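Local coordinates for protein bacteriocin (PDB 4FZL) that probably kills competing bacteria by degrading the cell-wall precursor lipid II, and binds a calcium ion, at residues H88-G93 and L112-Q117; L163-I168 and Y224-P229. All coordinates share one frame; numbering follows the deposited sequence.

Interaction 1 of 2, residues H88-G93 and L112-Q117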
ATOM      1  N   HIS A  88       4.393  10.716   4.484  1.00 25.17           N
ATOM      2  CA  HIS A  88       4.271   9.262   4.637  0.50 19.94           C
ATOM      3  C   HIS A  88       4.447   8.572   3.329  1.00 24.58           C
ATOM      4  O   HIS A  88       3.948   9.016   2.300  1.00 23.45           O
ATOM      5  CB  HIS A  88       2.897   8.878   5.222  0.50 21.44           C
ATOM      6  CG  HIS A  88       2.831   9.079   6.701  0.50 21.99           C
ATOM      7  ND1 HIS A  88       3.031   8.072   7.596  0.50 26.54           N
ATOM      8  CD2 HIS A  88       2.635  10.249   7.442  0.50 21.26           C
ATOM      9  CE1 HIS A  88       2.952   8.573   8.840  0.50 25.00           C
ATOM     10  NE2 HIS A  88       2.751   9.914   8.751  0.50 25.68           N
ATOM     11  N   VAL A  89       5.081   7.428   3.381  1.00 23.56           N
ATOM     12  CA  VAL A  89       5.401   6.641   2.232  1.00 21.72           C
ATOM     13  C   VAL A  89       5.088   5.192   2.590  1.00 22.28           C
ATOM     14  O   VAL A  89       5.588   4.639   3.572  1.00 21.38           O
ATOM     15  CB  VAL A  89       6.902   6.746   1.867  1.00 25.21           C
ATOM     16  CG1 VAL A  89       7.190   5.915   0.601  1.00 24.59           C
ATOM     17  CG2 VAL A  89       7.294   8.231   1.653  1.00 26.11           C
ATOM     18  N   LEU A  90       4.400   4.541   1.690  1.00 20.47           N
ATOM     19  CA  LEU A  90       4.078   3.130   1.756  1.00 19.42           C
ATOM     20  C   LEU A  90       5.172   2.247   1.101  1.00 20.16           C
ATOM     21  O   LEU A  90       5.599   2.448   0.002  1.00 21.73           O
ATOM     22  CB  LEU A  90       2.756   2.794   1.106  1.00 18.60           C
ATOM     23  CG  LEU A  90       1.509   3.522   1.632  1.00 20.36           C
ATOM     24  CD1 LEU A  90       0.177   3.354   0.862  1.00 21.44           C
ATOM     25  CD2 LEU A  90       1.294   3.165   3.107  1.00 24.08           C
ATOM     26  N   SER A  91       5.616   1.259   1.849  1.00 20.71           N
ATOM     27  CA  SER A  91       6.619   0.423   1.349  1.00 18.47           C
ATOM     28  C   SER A  91       6.279  -0.664   0.334  1.00 20.42           C
ATOM     29  O   SER A  91       7.186  -1.159  -0.349  1.00 22.11           O
ATOM     30  CB  SER A  91       7.294  -0.240   2.564  1.00 21.54           C
ATOM     31  OG  SER A  91       6.672  -1.444   2.983  1.00 23.70           O
ATOM     32  N   GLY A  92       5.025  -1.085   0.329  1.00 21.55           N
ATOM     33  CA  GLY A  92       4.622  -2.251  -0.412  1.00 22.31           C
ATOM     34  C   GLY A  92       4.843  -3.573   0.299  1.00 28.40           C
ATOM     35  O   GLY A  92       4.548  -4.654  -0.247  1.00 26.93           O
ATOM     36  N   GLY A  93       5.314  -3.494   1.536  1.00 21.19           N
ATOM     37  CA  GLY A  93       5.535  -4.643   2.328  1.00 23.49           C
ATOM     38  C   GLY A  93       4.334  -5.118   3.159  1.00 25.61           C
ATOM     39  O   GLY A  93       3.250  -4.625   3.018  1.00 27.25           O
ATOM     40  N   LEU A 112      -0.666  10.625   0.900  1.00 29.45           N
ATOM     41  CA  LEU A 112       0.327   9.595   1.256  1.00 31.15           C
ATOM     42  C   LEU A 112       0.929   9.253  -0.131  1.00 28.92           C
ATOM     43  O   LEU A 112       0.259   9.389  -1.198  1.00 30.82           O
ATOM     44  CB  LEU A 112      -0.483   8.382   1.915  1.00 30.68           C
ATOM     45  CG  LEU A 112      -0.110   6.984   2.202  1.00 39.06           C
ATOM     46  CD1 LEU A 112       0.993   7.043   3.218  1.00 39.82           C
ATOM     47  CD2 LEU A 112      -1.204   6.179   2.863  1.00 36.30           C
ATOM     48  N   THR A 113       2.174   8.806  -0.142  1.00 23.94           N
ATOM     49  CA  THR A 113       2.865   8.366  -1.358  1.00 23.17           C
ATOM     50  C   THR A 113       3.030   6.888  -1.387  1.00 21.60           C
ATOM     51  O   THR A 113       3.435   6.317  -0.377  1.00 23.18           O
ATOM     52  CB  THR A 113       4.205   9.075  -1.512  1.00 23.97           C
ATOM     53  OG1 THR A 113       3.958  10.485  -1.535  1.00 28.54           O
ATOM     54  CG2 THR A 113       4.948   8.600  -2.756  1.00 29.69           C
ATOM     55  N   PHE A 114       2.696   6.248  -2.505  1.00 21.91           N
ATOM     56  CA  PHE A 114       2.884   4.839  -2.740  1.00 20.91           C
ATOM     57  C   PHE A 114       3.724   4.724  -4.010  1.00 23.85           C
ATOM     58  O   PHE A 114       3.200   4.712  -5.074  1.00 20.60           O
ATOM     59  CB  PHE A 114       1.565   4.078  -2.908  1.00 26.29           C
ATOM     60  CG  PHE A 114       1.656   2.579  -2.683  1.00 21.12           C
ATOM     61  CD1 PHE A 114       2.827   1.879  -2.624  1.00 20.19           C
ATOM     62  CD2 PHE A 114       0.523   1.845  -2.566  1.00 19.39           C
ATOM     63  CE1 PHE A 114       2.862   0.533  -2.400  1.00 19.61           C
ATOM     64  CE2 PHE A 114       0.531   0.483  -2.409  1.00 20.04           C
ATOM     65  CZ  PHE A 114       1.727  -0.179  -2.328  1.00 20.38           C
ATOM     66  N   PRO A 115       5.054   4.774  -3.875  1.00 21.13           N
ATOM     67  CA  PRO A 115       5.885   4.783  -5.104  1.00 22.35           C
ATOM     68  C   PRO A 115       5.496   3.644  -6.065  1.00 19.92           C
ATOM     69  O   PRO A 115       5.311   2.497  -5.605  1.00 21.35           O
ATOM     70  CB  PRO A 115       7.310   4.644  -4.573  1.00 25.65           C
ATOM     71  CG  PRO A 115       7.186   5.250  -3.171  1.00 25.49           C
ATOM     72  CD  PRO A 115       5.865   4.814  -2.642  1.00 24.88           C
ATOM     73  N   ILE A 116       5.416   3.937  -7.359  1.00 23.80           N
ATOM     74  CA  ILE A 116       4.879   2.894  -8.257  1.00 20.12           C
ATOM     75  C   ILE A 116       5.664   1.569  -8.177  1.00 18.88           C
ATOM     76  O   ILE A 116       5.091   0.493  -8.337  1.00 23.46           O
ATOM     77  CB  ILE A 116       4.744   3.484  -9.711  1.00 20.54           C
ATOM     78  CG1 ILE A 116       3.805   2.651 -10.576  1.00 19.51           C
ATOM     79  CG2 ILE A 116       6.126   3.612 -10.397  1.00 21.65           C
ATOM     80  CD1 ILE A 116       3.377   3.300 -11.892  1.00 22.68           C
ATOM     81  N   GLN A 117       6.977   1.701  -8.011  1.00 19.80           N
ATOM     82  CA  GLN A 117       7.794   0.526  -7.942  1.00 22.26           C
ATOM     83  C   GLN A 117       7.563  -0.373  -6.680  1.00 23.58           C
ATOM     84  O   GLN A 117       7.893  -1.527  -6.661  1.00 25.64           O
ATOM     85  CB  GLN A 117       9.263   0.926  -8.122  1.00 30.62           C
ATOM     86  CG  GLN A 117       9.823   1.649  -6.935  1.00 37.39           C
ATOM     87  CD  GLN A 117       9.726   3.171  -6.998  1.00 41.38           C
ATOM     88  OE1 GLN A 117       8.907   3.722  -7.719  1.00 30.94           O
ATOM     89  NE2 GLN A 117      10.589   3.849  -6.235  1.00 47.87           N
TER
HETATM   90  O   HOH W   1       4.410  11.483   1.042  1.00 38.42           O
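A single parallel beta bridge pairs Val89 with Thr113. It joins the loop that precedes helix 96-106 to strand 112-113. Thr113 supplies both backbone bonds. Thr113 N donates to His88 O at 3.0 Å, and Thr113 O accepts from Leu90 N at 2.9 Å, so Val89 is straddled. Val89 CA makes an additional CA-H...O contact with Thr113 O at 3.3 Å. A water donates to His88 O and also bonds Thr113 OG1.

Apolar side chains fill in beyond the bridge. The Leu90 side chain leaves the backbone toward 112-117 and crosses both Leu112 and Phe114 at about a right angle. Leu90 CB sits over one face of the Phe114 ring in a CH-pi contact, 4.1 Å from the ring centroid and displaced toward the rim. Leu90 CD1 touches Leu112 CD2 at 3.7 Å and Phe114 CD2 at 3.8 Å. Phe114 CG is anti to the backbone N (chi1 -160°), which places the start of the ring beside Leu90. Farther round the ring, CE1 approaches N and CA of Gly92. Val89 CG1 packs crosswise on Pro115 CD at 3.7 Å.

Just past Leu90 the loop turns. Ser91 OG accepts from Gly93 N in an ST turn and is also bonded to Asp50 of helix 37-54. The Leu90 carbonyl is taken by Asn118 ND2. The His88 ring is held elsewhere, by His99 and by the Pro84 carbonyl. The rest of the contact is apolar: Leu90 on Leu112 and Phe114, and Val89 on Pro115. The two bonds of Thr113 thus set the pairing with Val89, while Leu90, Leu112 and Phe114 carry the buried side.

Interaction 2 of 2, residues L163-I168 and Y224-P229. With CA (calcium ion), chain C.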
ATOM      1  N   LEU A 163      -5.454  -4.511  -1.183  1.00 23.65           N
ATOM      2  CA  LEU A 163      -6.138  -4.131   0.051  1.00 24.47           C
ATOM      3  C   LEU A 163      -6.097  -2.644   0.259  1.00 25.93           C
ATOM      4  O   LEU A 163      -7.051  -2.040   0.798  1.00 33.31           O
ATOM      5  CB  LEU A 163      -5.488  -4.831   1.238  1.00 23.33           C
ATOM      6  CG  LEU A 163      -5.738  -6.318   1.394  1.00 21.42           C
ATOM      7  CD1 LEU A 163      -4.909  -7.027   2.451  1.00 22.93           C
ATOM      8  CD2 LEU A 163      -7.250  -6.621   1.497  1.00 28.88           C
ATOM      9  N   THR A 164      -5.021  -2.021  -0.222  1.00 20.38           N
ATOM     10  CA  THR A 164      -4.817  -0.596  -0.055  1.00 23.11           C
ATOM     11  C   THR A 164      -5.444   0.198  -1.217  1.00 20.87           C
ATOM     12  O   THR A 164      -6.080   1.225  -0.976  1.00 25.46           O
ATOM     13  CB  THR A 164      -3.307  -0.297  -0.013  1.00 25.24           C
ATOM     14  OG1 THR A 164      -2.719  -0.987   1.121  1.00 28.88           O
ATOM     15  CG2 THR A 164      -3.071   1.188   0.022  1.00 22.09           C
ATOM     16  N   LEU A 165      -5.264  -0.275  -2.451  1.00 17.93           N
ATOM     17  CA  LEU A 165      -5.616   0.473  -3.685  1.00 18.32           C
ATOM     18  C   LEU A 165      -6.900   0.034  -4.410  1.00 21.19           C
ATOM     19  O   LEU A 165      -7.510   0.801  -5.162  1.00 22.53           O
ATOM     20  CB  LEU A 165      -4.480   0.295  -4.697  1.00 21.05           C
ATOM     21  CG  LEU A 165      -3.157   0.969  -4.261  1.00 18.69           C
ATOM     22  CD1 LEU A 165      -2.066   0.649  -5.274  1.00 20.36           C
ATOM     23  CD2 LEU A 165      -3.336   2.486  -4.035  1.00 21.57           C
ATOM     24  N   GLY A 166      -7.261  -1.255  -4.274  1.00 21.00           N
ATOM     25  CA  GLY A 166      -8.356  -1.768  -5.054  1.00 22.71           C
ATOM     26  C   GLY A 166      -8.024  -1.723  -6.561  1.00 21.13           C
ATOM     27  O   GLY A 166      -6.975  -2.242  -7.008  1.00 27.30           O
ATOM     28  N   ASN A 167      -8.909  -1.136  -7.360  1.00 22.24           N
ATOM     29  CA  ASN A 167      -8.576  -0.840  -8.744  1.00 22.45           C
ATOM     30  C   ASN A 167      -7.881   0.505  -8.822  1.00 20.54           C
ATOM     31  O   ASN A 167      -8.108   1.330  -7.997  1.00 23.74           O
ATOM     32  CB  ASN A 167      -9.838  -0.785  -9.610  1.00 26.49           C
ATOM     33  CG  ASN A 167     -10.575  -2.101  -9.624  1.00 31.39           C
ATOM     34  OD1 ASN A 167      -9.953  -3.197  -9.622  1.00 30.78           O
ATOM     35  ND2 ASN A 167     -11.890  -2.034  -9.610  1.00 41.26           N
ATOM     36  N   ILE A 168      -6.987   0.634  -9.778  1.00 23.99           N
ATOM     37  CA  ILE A 168      -6.367   1.902 -10.057  1.00 20.75           C
ATOM     38  C   ILE A 168      -6.447   2.113 -11.557  1.00 21.04           C
ATOM     39  O   ILE A 168      -6.883   1.250 -12.300  1.00 27.65           O
ATOM     40  CB  ILE A 168      -4.912   1.891  -9.564  1.00 19.67           C
ATOM     41  CG1 ILE A 168      -4.010   0.855 -10.218  1.00 22.84           C
ATOM     42  CG2 ILE A 168      -4.808   1.787  -8.054  1.00 26.30           C
ATOM     43  CD1 ILE A 168      -2.553   0.912  -9.841  1.00 29.28           C
ATOM     44  N   TYR A 224      -8.426  10.262   1.939  1.00 22.25           N
ATOM     45  CA  TYR A 224      -7.267  10.958   1.459  1.00 24.81           C
ATOM     46  C   TYR A 224      -6.826  10.419   0.109  1.00 20.30           C
ATOM     47  O   TYR A 224      -7.294   9.355  -0.339  1.00 23.50           O
ATOM     48  CB  TYR A 224      -6.155  10.847   2.517  1.00 26.03           C
ATOM     49  CG  TYR A 224      -5.684   9.417   2.820  1.00 23.75           C
ATOM     50  CD1 TYR A 224      -4.731   8.798   2.018  1.00 19.93           C
ATOM     51  CD2 TYR A 224      -6.238   8.667   3.866  1.00 22.52           C
ATOM     52  CE1 TYR A 224      -4.286   7.536   2.371  1.00 19.51           C
ATOM     53  CE2 TYR A 224      -5.829   7.355   4.146  1.00 22.29           C
ATOM     54  CZ  TYR A 224      -4.840   6.827   3.387  1.00 22.61           C
ATOM     55  OH  TYR A 224      -4.412   5.541   3.634  1.00 23.17           O
ATOM     56  N   SER A 225      -5.865  11.111  -0.489  1.00 22.08           N
ATOM     57  CA  SER A 225      -5.327  10.797  -1.817  1.00 21.00           C
ATOM     58  C   SER A 225      -4.051   9.988  -1.600  1.00 20.83           C
ATOM     59  O   SER A 225      -3.191  10.353  -0.815  1.00 23.33           O
ATOM     60  CB  SER A 225      -5.113  12.128  -2.573  1.00 27.28           C
ATOM     61  OG  SER A 225      -4.386  11.906  -3.774  1.00 31.25           O
ATOM     62  N   ILE A 226      -3.888   8.946  -2.434  1.00 21.73           N
ATOM     63  CA  ILE A 226      -2.688   8.194  -2.529  1.00 21.09           C
ATOM     64  C   ILE A 226      -2.058   8.574  -3.885  1.00 21.20           C
ATOM     65  O   ILE A 226      -2.601   8.285  -4.968  1.00 22.35           O
ATOM     66  CB  ILE A 226      -2.897   6.667  -2.392  1.00 20.68           C
ATOM     67  CG1 ILE A 226      -3.483   6.326  -1.015  1.00 21.61           C
ATOM     68  CG2 ILE A 226      -1.576   5.894  -2.578  1.00 21.66           C
ATOM     69  CD1 ILE A 226      -3.564   4.865  -0.697  1.00 23.07           C
ATOM     70  N   GLU A 227      -0.860   9.173  -3.811  1.00 20.50           N
ATOM     71  CA  GLU A 227      -0.074   9.514  -4.992  1.00 21.50           C
ATOM     72  C   GLU A 227       0.774   8.354  -5.359  1.00 23.58           C
ATOM     73  O   GLU A 227       1.353   7.732  -4.458  1.00 22.76           O
ATOM     74  CB  GLU A 227       0.772  10.759  -4.726  1.00 23.71           C
ATOM     75  CG  GLU A 227      -0.074  11.924  -4.367  1.00 27.33           C
ATOM     76  CD  GLU A 227       0.636  13.237  -4.180  1.00 39.06           C
ATOM     77  OE1 GLU A 227       1.862  13.294  -4.254  1.00 40.18           O
ATOM     78  OE2 GLU A 227      -0.087  14.226  -4.028  1.00 41.26           O
ATOM     79  N   ILE A 228       0.852   8.025  -6.644  1.00 21.01           N
ATOM     80  CA  ILE A 228       1.518   6.807  -7.084  1.00 17.53           C
ATOM     81  C   ILE A 228       2.589   7.219  -8.148  1.00 18.91           C
ATOM     82  O   ILE A 228       2.414   6.987  -9.336  1.00 24.29           O
ATOM     83  CB  ILE A 228       0.562   5.765  -7.656  1.00 19.76           C
ATOM     84  CG1 ILE A 228      -0.554   5.472  -6.719  1.00 21.33           C
ATOM     85  CG2 ILE A 228       1.341   4.504  -7.961  1.00 21.44           C
ATOM     86  CD1 ILE A 228      -1.636   4.492  -7.245  1.00 22.07           C
ATOM     87  N   PRO A 229       3.659   7.930  -7.653  1.00 22.99           N
ATOM     88  CA  PRO A 229       4.571   8.564  -8.571  1.00 21.08           C
ATOM     89  C   PRO A 229       5.521   7.580  -9.218  1.00 22.53           C
ATOM     90  O   PRO A 229       5.742   6.517  -8.657  1.00 25.01           O
ATOM     91  CB  PRO A 229       5.333   9.570  -7.663  1.00 24.54           C
ATOM     92  CG  PRO A 229       5.443   8.796  -6.347  1.00 26.53           C
ATOM     93  CD  PRO A 229       4.065   8.142  -6.241  1.00 28.44           C
TER
HETATM   94 CA    CA C 301      -8.721   2.474  -5.994  1.00 24.96          CA
HETATM   95  O   HOH W   2     -10.593   0.849  -5.865  1.00 31.81           O
HETATM   96  O   HOH W   3      -9.131   2.530  -4.025  1.00 35.35           O
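Methyl groups of Thr164, Leu165 and Ile168 meet Ile226 and Ile228, and the contact between the two segments is entirely apolar. Leu165 CD2 is shared. Leu165 CD2 lies 4.1 Å from Ile226 CG2 and 4.1 Å from Ile228 CD1, so it bridges the two isoleucines. Ile226 CD1 reaches Thr164 CG2 at 3.8 Å, with the two side chains crossing at about a right angle. Ile168 CG2 touches Ile228 CD1 at 4.2 Å. Both isoleucines of 224-229 direct their CB at the other segment.

The second kind of interaction is metal coordination, within 163-168. The calcium ion is bound by two backbone carbonyls, Leu165 O at 2.2 Å and Asn167 O at 2.4 Å, and by two waters. One of these waters also accepts a weak bond from Asn167 N. Asp195 OD1 and OD2 are among the further ligands. Gly166, with a positive phi of 64°, ends the helix and turns the chain between the two carbonyls. Leu165 CG is anti to the carbonyl carbon (chi1 -67°). The side chain packs on the isoleucines while the backbone O binds calcium.

The contact is buried where helix 159-165 passes into strand 167-178. Strand 184-197, which carries Asp195, is hydrogen-bonded to Ile226, and helix 96-106 packs against Thr164.

In the fold
Both contacts meet at one sheet, in which strands 112-113 and 224-227 are parallel neighbours. Backbone pairs between Leu112, Phe114 and Glu227 probably join them by hydrogen bonds. Interaction 2 is fully buried. Interaction 1 is partly buried, with Val89, Thr113 and Pro115 less covered than Leu90 and Phe114. Their chemistry differs accordingly: interaction 1 combines backbone bonds with apolar packing, whereas interaction 2 has apolar packing alone across the segments, while the Leu165 and Asn167 carbonyls bind calcium. Phe114 connects the two, since this residue of interaction 1 also touches Leu165 and Ile226 of interaction 2. The centres are about 9 Å apart.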